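PDB 3GFF: IroE-like serine hydrolase from Shewanella oneidensis, which probably hydrolyses ester bonds, as a serine hydrolase of the esterase D family resembling IroE. Local coordinates for the interface of chains A and B. Sequence-based numbering; all coordinates share one arbitrary frame. Chains: chain A/B, IroE-like serine hydrolase.

Contact 1: the interface of chains A and B. Residues chain A 64, 72, 256, 260; chain B 244-246, 249.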
# COMPACT_ATOMS: atom_id res chain seq x y z
N PHE A 64 -3.74 -1.72 -8.23
CA PHE A 64 -2.31 -1.48 -8.50
C PHE A 64 -1.57 -2.82 -8.63
O PHE A 64 -0.85 -3.04 -9.59
CB PHE A 64 -1.65 -0.60 -7.42
CG PHE A 64 -0.14 -0.47 -7.58
CD1 PHE A 64 0.41 0.52 -8.37
CD2 PHE A 64 0.71 -1.37 -6.93
CE1 PHE A 64 1.76 0.63 -8.52
CE2 PHE A 64 2.07 -1.28 -7.09
CZ PHE A 64 2.59 -0.26 -7.88
N GLN A 72 1.09 -8.72 -10.22
CA GLN A 72 1.45 -9.47 -9.04
C GLN A 72 0.29 -10.31 -8.56
O GLN A 72 0.49 -11.35 -7.92
CB GLN A 72 1.94 -8.51 -7.95
CG GLN A 72 3.14 -7.68 -8.41
CD GLN A 72 4.36 -8.54 -8.72
OE1 GLN A 72 4.90 -9.21 -7.84
NE2 GLN A 72 4.81 -8.50 -9.96
N TYR A 256 -1.91 -6.22 1.63
CA TYR A 256 -0.81 -6.32 0.71
C TYR A 256 -0.19 -7.72 0.75
O TYR A 256 -0.10 -8.42 -0.26
CB TYR A 256 0.22 -5.25 1.01
CG TYR A 256 1.33 -5.17 -0.02
CD1 TYR A 256 2.46 -5.99 0.05
CD2 TYR A 256 1.26 -4.26 -1.08
CE1 TYR A 256 3.49 -5.91 -0.92
CE2 TYR A 256 2.24 -4.19 -2.04
CZ TYR A 256 3.36 -5.02 -1.97
OH TYR A 256 4.35 -4.90 -2.94
N ARG A 260 -1.20 -11.13 -1.82
CA ARG A 260 -0.05 -11.57 -2.55
C ARG A 260 0.27 -13.04 -2.23
O ARG A 260 0.66 -13.80 -3.12
CB ARG A 260 1.18 -10.66 -2.31
CG ARG A 260 1.17 -9.38 -3.16
CD ARG A 260 2.25 -8.39 -2.79
NE ARG A 260 3.60 -8.98 -2.84
CZ ARG A 260 4.37 -9.08 -3.93
NH1 ARG A 260 3.97 -8.60 -5.10
NH2 ARG A 260 5.56 -9.67 -3.84
N GLU B 244 10.91 -9.87 -4.62
CA GLU B 244 9.59 -10.31 -5.10
C GLU B 244 8.82 -9.19 -5.74
O GLU B 244 7.64 -9.27 -5.88
CB GLU B 244 8.77 -10.90 -3.94
CG GLU B 244 9.50 -11.92 -3.12
CD GLU B 244 10.06 -13.05 -3.96
OE1 GLU B 244 9.34 -13.59 -4.84
OE2 GLU B 244 11.25 -13.40 -3.73
N GLU B 245 9.49 -8.11 -6.11
CA GLU B 245 8.83 -7.00 -6.76
C GLU B 245 9.43 -6.83 -8.16
O GLU B 245 10.56 -7.26 -8.43
CB GLU B 245 9.02 -5.72 -5.95
CG GLU B 245 8.41 -5.77 -4.52
CD GLU B 245 6.90 -5.92 -4.49
OE1 GLU B 245 6.25 -5.64 -5.53
OE2 GLU B 245 6.36 -6.30 -3.43
N THR B 246 8.67 -6.19 -9.04
CA THR B 246 9.13 -5.90 -10.39
C THR B 246 9.38 -4.39 -10.49
O THR B 246 9.09 -3.64 -9.55
CB THR B 246 8.09 -6.29 -11.43
OG1 THR B 246 6.94 -5.44 -11.26
CG2 THR B 246 7.67 -7.76 -11.28
N SER B 249 5.85 -2.74 -10.08
CA SER B 249 5.20 -2.99 -8.79
C SER B 249 5.91 -2.39 -7.58
O SER B 249 5.30 -2.22 -6.53
CB SER B 249 4.97 -4.48 -8.55
OG SER B 249 6.15 -5.19 -8.26
O HOH W 1 4.31 -2.56 -4.13

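Contact 2: the interface of chains A and B. Residues chain A 54, 57, 248-249, 251-252; chain B 60, 64.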
# COMPACT_ATOMS: atom_id res chain seq x y z
N GLN A 54 -12.42 1.56 4.61
CA GLN A 54 -11.30 0.77 4.04
C GLN A 54 -11.27 0.59 2.50
O GLN A 54 -10.23 0.28 1.93
CB GLN A 54 -11.29 -0.62 4.68
CG GLN A 54 -11.21 -0.67 6.24
CD GLN A 54 -9.87 -0.25 6.79
OE1 GLN A 54 -8.86 -0.20 6.09
NE2 GLN A 54 -9.85 0.08 8.07
N HIS A 57 -8.39 2.80 -0.00
CA HIS A 57 -6.97 2.41 -0.03
C HIS A 57 -6.78 0.96 -0.41
O HIS A 57 -5.79 0.62 -1.04
CB HIS A 57 -6.21 2.73 1.29
CG HIS A 57 -6.50 1.78 2.42
ND1 HIS A 57 -5.67 0.72 2.74
CD2 HIS A 57 -7.50 1.75 3.32
CE1 HIS A 57 -6.18 0.06 3.76
NE2 HIS A 57 -7.29 0.67 4.14
N GLN A 248 -4.92 -0.16 13.65
CA GLN A 248 -5.49 0.49 12.48
C GLN A 248 -4.57 0.45 11.23
O GLN A 248 -5.04 0.10 10.15
CB GLN A 248 -6.01 1.90 12.85
CG GLN A 248 -7.32 1.84 13.69
CD GLN A 248 -8.52 1.25 12.91
OE1 GLN A 248 -8.64 1.42 11.70
NE2 GLN A 248 -9.41 0.57 13.61
N SER A 249 -3.27 0.73 11.37
CA SER A 249 -2.36 0.77 10.18
C SER A 249 -2.11 -0.58 9.48
O SER A 249 -1.63 -0.62 8.35
CB SER A 249 -0.98 1.35 10.52
OG SER A 249 -0.12 0.38 11.10
N SER A 251 -4.19 -2.72 8.35
CA SER A 251 -5.19 -3.08 7.35
C SER A 251 -4.58 -3.10 5.97
O SER A 251 -4.80 -4.04 5.17
CB SER A 251 -6.43 -2.15 7.39
OG SER A 251 -6.12 -0.78 7.09
N HIS A 252 -3.75 -2.10 5.70
CA HIS A 252 -3.13 -1.95 4.38
C HIS A 252 -2.05 -2.99 4.03
O HIS A 252 -2.20 -3.69 3.01
CB HIS A 252 -2.56 -0.56 4.24
CG HIS A 252 -2.21 -0.19 2.82
ND1 HIS A 252 -3.14 0.31 1.94
CD2 HIS A 252 -1.03 -0.21 2.17
CE1 HIS A 252 -2.54 0.58 0.79
NE2 HIS A 252 -1.26 0.28 0.90
N SER B 60 -3.32 7.91 -1.88
CA SER B 60 -4.20 7.18 -0.98
C SER B 60 -3.38 6.50 0.13
O SER B 60 -3.83 6.40 1.23
CB SER B 60 -5.13 6.19 -1.72
OG SER B 60 -4.46 5.13 -2.38
N PHE B 64 -3.62 7.43 4.16
CA PHE B 64 -3.88 6.34 5.09
C PHE B 64 -2.84 6.28 6.22
O PHE B 64 -3.17 6.02 7.38
CB PHE B 64 -3.87 4.99 4.36
CG PHE B 64 -3.97 3.80 5.29
CD1 PHE B 64 -5.19 3.37 5.74
CD2 PHE B 64 -2.82 3.15 5.74
CE1 PHE B 64 -5.29 2.30 6.62
CE2 PHE B 64 -2.90 2.07 6.61
CZ PHE B 64 -4.14 1.64 7.05

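Contact 1: the interface of chains A and B
The carboxylate oxygen OE2 of B:Glu245 is gripped by two side chains of chain A. The phenol A:Tyr256 OH donates to B:Glu245 OE2 at 2.5 Å. This oxygen lies in the plane of the phenol ring at its edge, while the OH reaches it from above the carboxylate plane. A:Arg260 sets the face of its guanidinium under the same oxygen. This is a loose salt bridge, with A:Arg260 NH2 3.5 Å from B:Glu245 OE2. The arginine chain bends about CG-CD (chi3 56°), and with chi4 86° this brings the guanidinium face to the glutamate. A:Arg260 NH2 also donates to the backbone B:Glu244 O at 2.9 Å, from above the carbonyl plane. In the guanidinium plane, A:Arg260 NH1 donates to a lone pair of the amide A:Gln72 OE1 at 2.9 Å. A leucine in place of A:Arg260 would probably leave B:Glu245 without its positive mate, the B:Glu244 carbonyl without this donor, and the A:Gln72 amide freer to turn. B:Ser249 OG donates to the anti lone pair of B:Glu245 OE1 at 2.8 Å and steadies the carboxylate. Water 1 joins A:Tyr256 OH to B:Ser249 O. The A:Phe64 ring edge points at that carbonyl oxygen. A:Tyr256 and A:Arg260 lie a turn apart on helix 250-263, A:Phe64 is near the end of helix 51-65, and A:Gln72 follows in a loop. The chain B residues belong to the loop between strand 235-241 and helix 250-263.

Contact 2: the interface of chains A and B
Helix 51-66 of chain B, in this esterase D family alpha/beta hydrolase, puts the ring of B:Phe64 into a pocket of chain A. The pocket lies between helix 51-65 and the start of helix 250-263. With CG anti to the backbone N (chi1 173°), the phenyl group reaches away from its helix to A:His57. The two rings stack with centroids 4.2 Å apart and planes tilted by 29°. Phenyl atom CD1 sits over the centre of the imidazole, while the histidine lies toward the rim of the phenyl face. Both imidazole nitrogens of A:His57 are tied within chain A. A:His57 NE2 donates to the amide OE1 of A:Gln54 at 2.6 Å, almost straight and in the imidazole plane. A:His57 ND1 shares a bond of 2.7 Å with ND1 of A:His252, whose direction the structure does not show. The hydroxyl OG of A:Ser251 also donates to A:Gln54 OE1, at 3.0 Å. These bonds fix the rotation of the A:His57 ring and present its face to the phenyl group. On the same phenyl face, toward CE2, lies CB of A:His252, 3.6 Å from B:Phe64 CE2. B:Phe64 CZ meets CA of A:Ser249 at 3.7 Å, and the backbone of this serine lies at the ring's edge. The backbone O of A:Gln248 also lies near B:Phe64 CZ. B:Ser60 flanks the site one turn earlier on the same helix.

The C-alpha centres of contact 1 and contact 2 are about 17 Å apart. Both belong to one two-fold interface and use the same elements: helix 51-65 or 51-66, helix 250-263 and the loop before it. Phe64 and Ser249 appear in both with the chains exchanged, so contact 1 adjoins the twin of contact 2. Contact 1 is mainly polar, whereas contact 2 is an aromatic plug, and the symmetry gives each twice. The loop 244-249 probably also carries the catalytic histidine, which would place the active sites near the interface. This pairing may or may not be the biological one.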